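Local structure of cutm, flavoprotein of carbon monoxide dehydrogenase (Hydrogenophaga pseudoflava, 1FFV) at residues G73-N79 against R107-G113. The protein is the FAD-binding subunit of carbon monoxide dehydrogenase and probably passes electrons from CO oxidation to an external acceptor through its flavin. Numbering follows the deposited sequence.
Sequences GAMTVEN and RNRGTIG. With FAD (flavin-adenine dinucleotide), chain J.
Val-77 and Thr-111 form a single beta bridge, with Thr-76 and Gly-110 next to them, within the FAD-binding domain of the molybdopterin dehydrogenase family, and each loop runs straight into a helix: Val-77 is the N-cap of helix 78-83, Thr-111 that of helix 112-117. Four backbone hydrogen bonds tie the two together. Ile-112 N gives to Thr-76 O at 3.1 Å, and Glu-78 N to Gly-110 O at 2.9 Å. Beyond these, Gly-113 N gives to Ala-74 O, and Asn-79 N to Arg-107 O, both at 3.0 Å.

Two nonpolar contacts come from Met-75 and Ile-112. Met-75, bent at chi2 and chi3, brings SD to 3.8 Å from Thr-111 CG2, and Ile-112 CG2 packs against Thr-76 CB.

Arg-107 lays its CG against Glu-78 CB at 3.5 Å, and its chain crosses that of Asn-79 at about a right angle, the guanidinium plane turned 75° from the amide. Its NH1 bonds outside, to Ile-101 O. With an alanine at Arg-107, Ile-101 O would probably lose this donor, and Glu-78 CB the CG that packs on it.

Glu-78 OE1 takes a hydrogen bond from a water that also donates to Thr-111 O and appears to reach FAD O2' on the ribityl chain; OE2 is held by His-125. Thr-111 grips the flavin-side phosphate twice. With chi1 at 67°, its OG1 sits between backbone N and carbonyl carbon, where it takes the cap bond from Gly-114 N and donates to FAD O1P at 2.7 Å; Thr-111 N reaches that same O1P, also at 2.7 Å.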
ATOM      1  N   GLY C  73      14.365 -49.045  16.656  1.00 27.59           N
ATOM      2  CA  GLY C  73      12.983 -48.620  16.823  1.00 27.24           C
ATOM      3  C   GLY C  73      12.356 -48.278  15.481  1.00 27.00           C
ATOM      4  O   GLY C  73      12.979 -47.611  14.654  1.00 27.08           O
ATOM      5  N   ALA C  74      11.127 -48.734  15.258  1.00 26.69           N
ATOM      6  CA  ALA C  74      10.433 -48.476  13.996  1.00 26.67           C
ATOM      7  C   ALA C  74      10.410 -46.997  13.624  1.00 26.87           C
ATOM      8  O   ALA C  74      10.441 -46.652  12.440  1.00 27.76           O
ATOM      9  CB  ALA C  74       9.015 -49.022  14.050  1.00 25.67           C
ATOM     10  N   MET C  75      10.361 -46.128  14.634  1.00 26.66           N
ATOM     11  CA  MET C  75      10.320 -44.689  14.411  1.00 26.38           C
ATOM     12  C   MET C  75      11.682 -44.006  14.274  1.00 26.33           C
ATOM     13  O   MET C  75      11.774 -42.772  14.301  1.00 25.85           O
ATOM     14  CB  MET C  75       9.470 -44.005  15.482  1.00 26.45           C
ATOM     15  CG  MET C  75       7.973 -44.226  15.308  1.00 26.41           C
ATOM     16  SD  MET C  75       7.379 -43.673  13.690  1.00 26.95           S
ATOM     17  CE  MET C  75       7.163 -41.976  13.987  1.00 25.84           C
ATOM     18  N   THR C  76      12.738 -44.806  14.140  1.00 26.21           N
ATOM     19  CA  THR C  76      14.068 -44.248  13.953  1.00 26.35           C
ATOM     20  C   THR C  76      14.056 -43.523  12.611  1.00 26.89           C
ATOM     21  O   THR C  76      13.651 -44.070  11.590  1.00 27.21           O
ATOM     22  CB  THR C  76      15.168 -45.332  13.901  1.00 26.06           C
ATOM     23  OG1 THR C  76      15.222 -46.021  15.154  1.00 25.67           O
ATOM     24  CG2 THR C  76      16.530 -44.705  13.614  1.00 24.86           C
ATOM     25  N   VAL C  77      14.495 -42.279  12.637  1.00 27.55           N
ATOM     26  CA  VAL C  77      14.551 -41.439  11.456  1.00 27.93           C
ATOM     27  C   VAL C  77      15.779 -41.810  10.596  1.00 27.98           C
ATOM     28  O   VAL C  77      16.813 -42.227  11.134  1.00 28.46           O
ATOM     29  CB  VAL C  77      14.521 -39.959  11.932  1.00 28.34           C
ATOM     30  CG1 VAL C  77      15.640 -39.140  11.333  1.00 28.28           C
ATOM     31  CG2 VAL C  77      13.149 -39.364  11.676  1.00 27.93           C
ATOM     32  N   GLU C  78      15.656 -41.686   9.272  1.00 27.83           N
ATOM     33  CA  GLU C  78      16.749 -42.040   8.357  1.00 27.75           C
ATOM     34  C   GLU C  78      18.135 -41.482   8.720  1.00 28.04           C
ATOM     35  O   GLU C  78      19.127 -42.214   8.664  1.00 27.56           O
ATOM     36  CB  GLU C  78      16.397 -41.678   6.911  1.00 27.53           C
ATOM     37  CG  GLU C  78      15.156 -42.382   6.329  1.00 27.24           C
ATOM     38  CD  GLU C  78      15.341 -43.891   6.114  1.00 27.31           C
ATOM     39  OE1 GLU C  78      14.339 -44.577   5.823  1.00 26.54           O
ATOM     40  OE2 GLU C  78      16.482 -44.398   6.219  1.00 27.51           O
ATOM     41  N   ASN C  79      18.207 -40.205   9.100  1.00 27.93           N
ATOM     42  CA  ASN C  79      19.482 -39.586   9.473  1.00 28.49           C
ATOM     43  C   ASN C  79      20.079 -40.144  10.772  1.00 29.03           C
ATOM     44  O   ASN C  79      21.295 -40.127  10.965  1.00 29.08           O
ATOM     45  CB  ASN C  79      19.352 -38.064   9.571  1.00 27.71           C
ATOM     46  CG  ASN C  79      19.343 -37.384   8.211  1.00 28.10           C
ATOM     47  OD1 ASN C  79      18.716 -36.334   8.062  1.00 28.97           O
ATOM     48  ND2 ASN C  79      20.034 -37.956   7.231  1.00 26.73           N
ATOM     49  N   ARG C 107      14.925 -37.123   5.237  1.00 24.71           N
ATOM     50  CA  ARG C 107      15.552 -38.040   6.176  1.00 24.69           C
ATOM     51  C   ARG C 107      15.442 -37.660   7.647  1.00 24.66           C
ATOM     52  O   ARG C 107      15.815 -38.445   8.510  1.00 24.86           O
ATOM     53  CB  ARG C 107      17.007 -38.285   5.795  1.00 24.88           C
ATOM     54  CG  ARG C 107      17.153 -39.153   4.560  1.00 25.79           C
ATOM     55  CD  ARG C 107      18.563 -39.693   4.444  1.00 26.14           C
ATOM     56  NE  ARG C 107      19.534 -38.610   4.418  1.00 26.33           N
ATOM     57  CZ  ARG C 107      19.945 -38.014   3.311  1.00 26.59           C
ATOM     58  NH1 ARG C 107      19.476 -38.402   2.134  1.00 26.73           N
ATOM     59  NH2 ARG C 107      20.798 -37.008   3.388  1.00 27.33           N
ATOM     60  N   ASN C 108      14.977 -36.448   7.936  1.00 24.73           N
ATOM     61  CA  ASN C 108      14.791 -36.004   9.319  1.00 24.40           C
ATOM     62  C   ASN C 108      13.398 -36.409   9.816  1.00 24.41           C
ATOM     63  O   ASN C 108      13.082 -36.231  10.992  1.00 24.63           O
ATOM     64  CB  ASN C 108      14.922 -34.480   9.434  1.00 24.33           C
ATOM     65  CG  ASN C 108      16.368 -34.005   9.505  1.00 25.26           C
ATOM     66  OD1 ASN C 108      16.666 -32.872   9.089  1.00 25.65           O
ATOM     67  ND2 ASN C 108      17.255 -34.830  10.052  1.00 24.38           N
ATOM     68  N   ARG C 109      12.561 -36.926   8.919  1.00 24.45           N
ATOM     69  CA  ARG C 109      11.200 -37.328   9.275  1.00 24.86           C
ATOM     70  C   ARG C 109      10.883 -38.773   8.876  1.00 25.01           C
ATOM     71  O   ARG C 109      10.301 -39.527   9.653  1.00 24.72           O
ATOM     72  CB  ARG C 109      10.179 -36.384   8.633  1.00 24.66           C
ATOM     73  CG  ARG C 109      10.261 -34.925   9.098  1.00 25.73           C
ATOM     74  CD  ARG C 109       9.985 -34.755  10.591  1.00 26.12           C
ATOM     75  NE  ARG C 109       8.688 -35.317  10.976  1.00 27.40           N
ATOM     76  CZ  ARG C 109       8.287 -35.525  12.230  1.00 27.19           C
ATOM     77  NH1 ARG C 109       9.075 -35.215  13.254  1.00 26.66           N
ATOM     78  NH2 ARG C 109       7.106 -36.084  12.458  1.00 27.00           N
ATOM     79  N   GLY C 110      11.272 -39.149   7.663  1.00 25.30           N
ATOM     80  CA  GLY C 110      11.028 -40.497   7.195  1.00 25.36           C
ATOM     81  C   GLY C 110      11.692 -41.500   8.112  1.00 25.57           C
ATOM     82  O   GLY C 110      12.858 -41.327   8.505  1.00 25.59           O
ATOM     83  N   THR C 111      10.942 -42.543   8.464  1.00 25.50           N
ATOM     84  CA  THR C 111      11.448 -43.589   9.349  1.00 25.71           C
ATOM     85  C   THR C 111      11.698 -44.903   8.615  1.00 25.43           C
ATOM     86  O   THR C 111      11.080 -45.179   7.587  1.00 25.35           O
ATOM     87  CB  THR C 111      10.476 -43.863  10.514  1.00 25.81           C
ATOM     88  OG1 THR C 111       9.273 -44.445  10.005  1.00 26.72           O
ATOM     89  CG2 THR C 111      10.129 -42.571  11.240  1.00 25.93           C
ATOM     90  N   ILE C 112      12.622 -45.699   9.147  1.00 25.49           N
ATOM     91  CA  ILE C 112      12.942 -46.996   8.564  1.00 25.14           C
ATOM     92  C   ILE C 112      11.681 -47.869   8.580  1.00 24.89           C
ATOM     93  O   ILE C 112      11.384 -48.563   7.602  1.00 24.37           O
ATOM     94  CB  ILE C 112      14.096 -47.685   9.334  1.00 25.12           C
ATOM     95  CG1 ILE C 112      14.312 -49.114   8.805  1.00 25.39           C
ATOM     96  CG2 ILE C 112      13.818 -47.669  10.833  1.00 24.84           C
ATOM     97  CD1 ILE C 112      15.594 -49.775   9.310  1.00 25.24           C
ATOM     98  N   GLY C 113      10.934 -47.798   9.683  1.00 24.51           N
ATOM     99  CA  GLY C 113       9.699 -48.553   9.813  1.00 24.62           C
ATOM    100  C   GLY C 113       8.635 -48.152   8.796  1.00 24.75           C
ATOM    101  O   GLY C 113       7.924 -49.014   8.275  1.00 25.14           O
TER
HETATM  102  PA  FAD J1922       4.520 -42.596   6.455  1.00 29.21           P
HETATM  103  O1A FAD J1922       3.629 -42.444   7.619  1.00 29.41           O
HETATM  104  O2A FAD J1922       4.533 -41.637   5.497  1.00 30.00           O
HETATM  105  O5B FAD J1922       4.041 -43.872   5.847  1.00 29.44           O
HETATM  106  C5B FAD J1922       3.985 -45.057   6.615  1.00 30.73           C
HETATM  107  C4B FAD J1922       3.066 -46.035   5.895  1.00 30.24           C
HETATM  108  O4B FAD J1922       3.278 -47.286   6.620  1.00 29.94           O
HETATM  109  C3B FAD J1922       1.587 -45.837   6.094  1.00 30.34           C
HETATM  110  O3B FAD J1922       0.758 -46.651   5.344  1.00 29.91           O
HETATM  111  C2B FAD J1922       1.526 -45.995   7.598  1.00 29.66           C
HETATM  112  O2B FAD J1922       0.213 -46.119   8.026  1.00 30.02           O
HETATM  113  C1B FAD J1922       2.344 -47.234   7.793  1.00 29.68           C
HETATM  114  N9A FAD J1922       3.259 -47.240   8.920  1.00 29.29           N
HETATM  115  C8A FAD J1922       4.218 -46.309   9.227  1.00 28.92           C
HETATM  116  N7A FAD J1922       4.898 -46.612  10.330  1.00 29.07           N
HETATM  117  C5A FAD J1922       4.348 -47.792  10.761  1.00 28.88           C
HETATM  118  C6A FAD J1922       4.658 -48.643  11.901  1.00 28.68           C
HETATM  119  N6A FAD J1922       5.584 -48.386  12.785  1.00 28.45           N
HETATM  120  N1A FAD J1922       3.879 -49.758  11.997  1.00 29.19           N
HETATM  121  C2A FAD J1922       2.911 -50.063  11.104  1.00 28.87           C
HETATM  122  N3A FAD J1922       2.564 -49.352  10.034  1.00 29.60           N
HETATM  123  C4A FAD J1922       3.317 -48.222   9.897  1.00 29.04           C
HETATM  124  N1  FAD J1922      12.204 -43.713   0.132  1.00 29.93           N
HETATM  125  C2  FAD J1922      13.165 -44.523  -0.286  1.00 29.80           C
HETATM  126  O2  FAD J1922      13.283 -45.618   0.152  1.00 30.34           O
HETATM  127  N3  FAD J1922      14.107 -44.144  -1.273  1.00 29.58           N
HETATM  128  C4  FAD J1922      14.072 -42.906  -1.855  1.00 29.96           C
HETATM  129  O4  FAD J1922      14.900 -42.616  -2.695  1.00 30.70           O
HETATM  130  C4X FAD J1922      13.020 -42.005  -1.412  1.00 30.09           C
HETATM  131  N5  FAD J1922      12.936 -40.784  -1.946  1.00 29.50           N
HETATM  132  C5X FAD J1922      11.937 -39.977  -1.499  1.00 29.49           C
HETATM  133  C6  FAD J1922      11.860 -38.704  -2.066  1.00 28.92           C
HETATM  134  C7  FAD J1922      10.901 -37.819  -1.693  1.00 29.44           C
HETATM  135  C7M FAD J1922      10.842 -36.451  -2.328  1.00 29.82           C
HETATM  136  C8  FAD J1922       9.937 -38.179  -0.687  1.00 29.34           C
HETATM  137  C8M FAD J1922       8.858 -37.214  -0.255  1.00 28.68           C
HETATM  138  C9  FAD J1922      10.000 -39.452  -0.101  1.00 29.43           C
HETATM  139  C9A FAD J1922      10.990 -40.342  -0.500  1.00 29.73           C
HETATM  140  N10 FAD J1922      11.109 -41.651   0.050  1.00 29.77           N
HETATM  141  C10 FAD J1922      12.088 -42.467  -0.383  1.00 29.94           C
HETATM  142  C1' FAD J1922      10.154 -42.077   1.125  1.00 30.05           C
HETATM  143  C2' FAD J1922      10.479 -42.043   2.691  1.00 30.24           C
HETATM  144  O2' FAD J1922      11.677 -42.681   2.339  1.00 30.18           O
HETATM  145  C3' FAD J1922       9.089 -42.639   2.807  1.00 31.08           C
HETATM  146  O3' FAD J1922       9.288 -41.446   3.600  1.00 31.07           O
HETATM  147  C4' FAD J1922       8.575 -43.163   4.130  1.00 30.88           C
HETATM  148  O4' FAD J1922       8.434 -44.122   3.032  1.00 30.48           O
HETATM  149  C5' FAD J1922       7.168 -43.695   4.424  1.00 30.09           C
HETATM  150  O5' FAD J1922       7.973 -43.591   5.816  1.00 29.13           O
HETATM  151  P   FAD J1922       7.380 -42.611   6.831  1.00 28.06           P
HETATM  152  O1P FAD J1922       8.242 -42.822   8.096  1.00 28.43           O
HETATM  153  O2P FAD J1922       7.365 -41.295   6.400  1.00 29.20           O
HETATM  154  O3P FAD J1922       5.966 -42.975   7.023  1.00 29.34           O
HETATM  155  O   HOH W   1      11.983 -43.123   5.421  1.00 23.29           O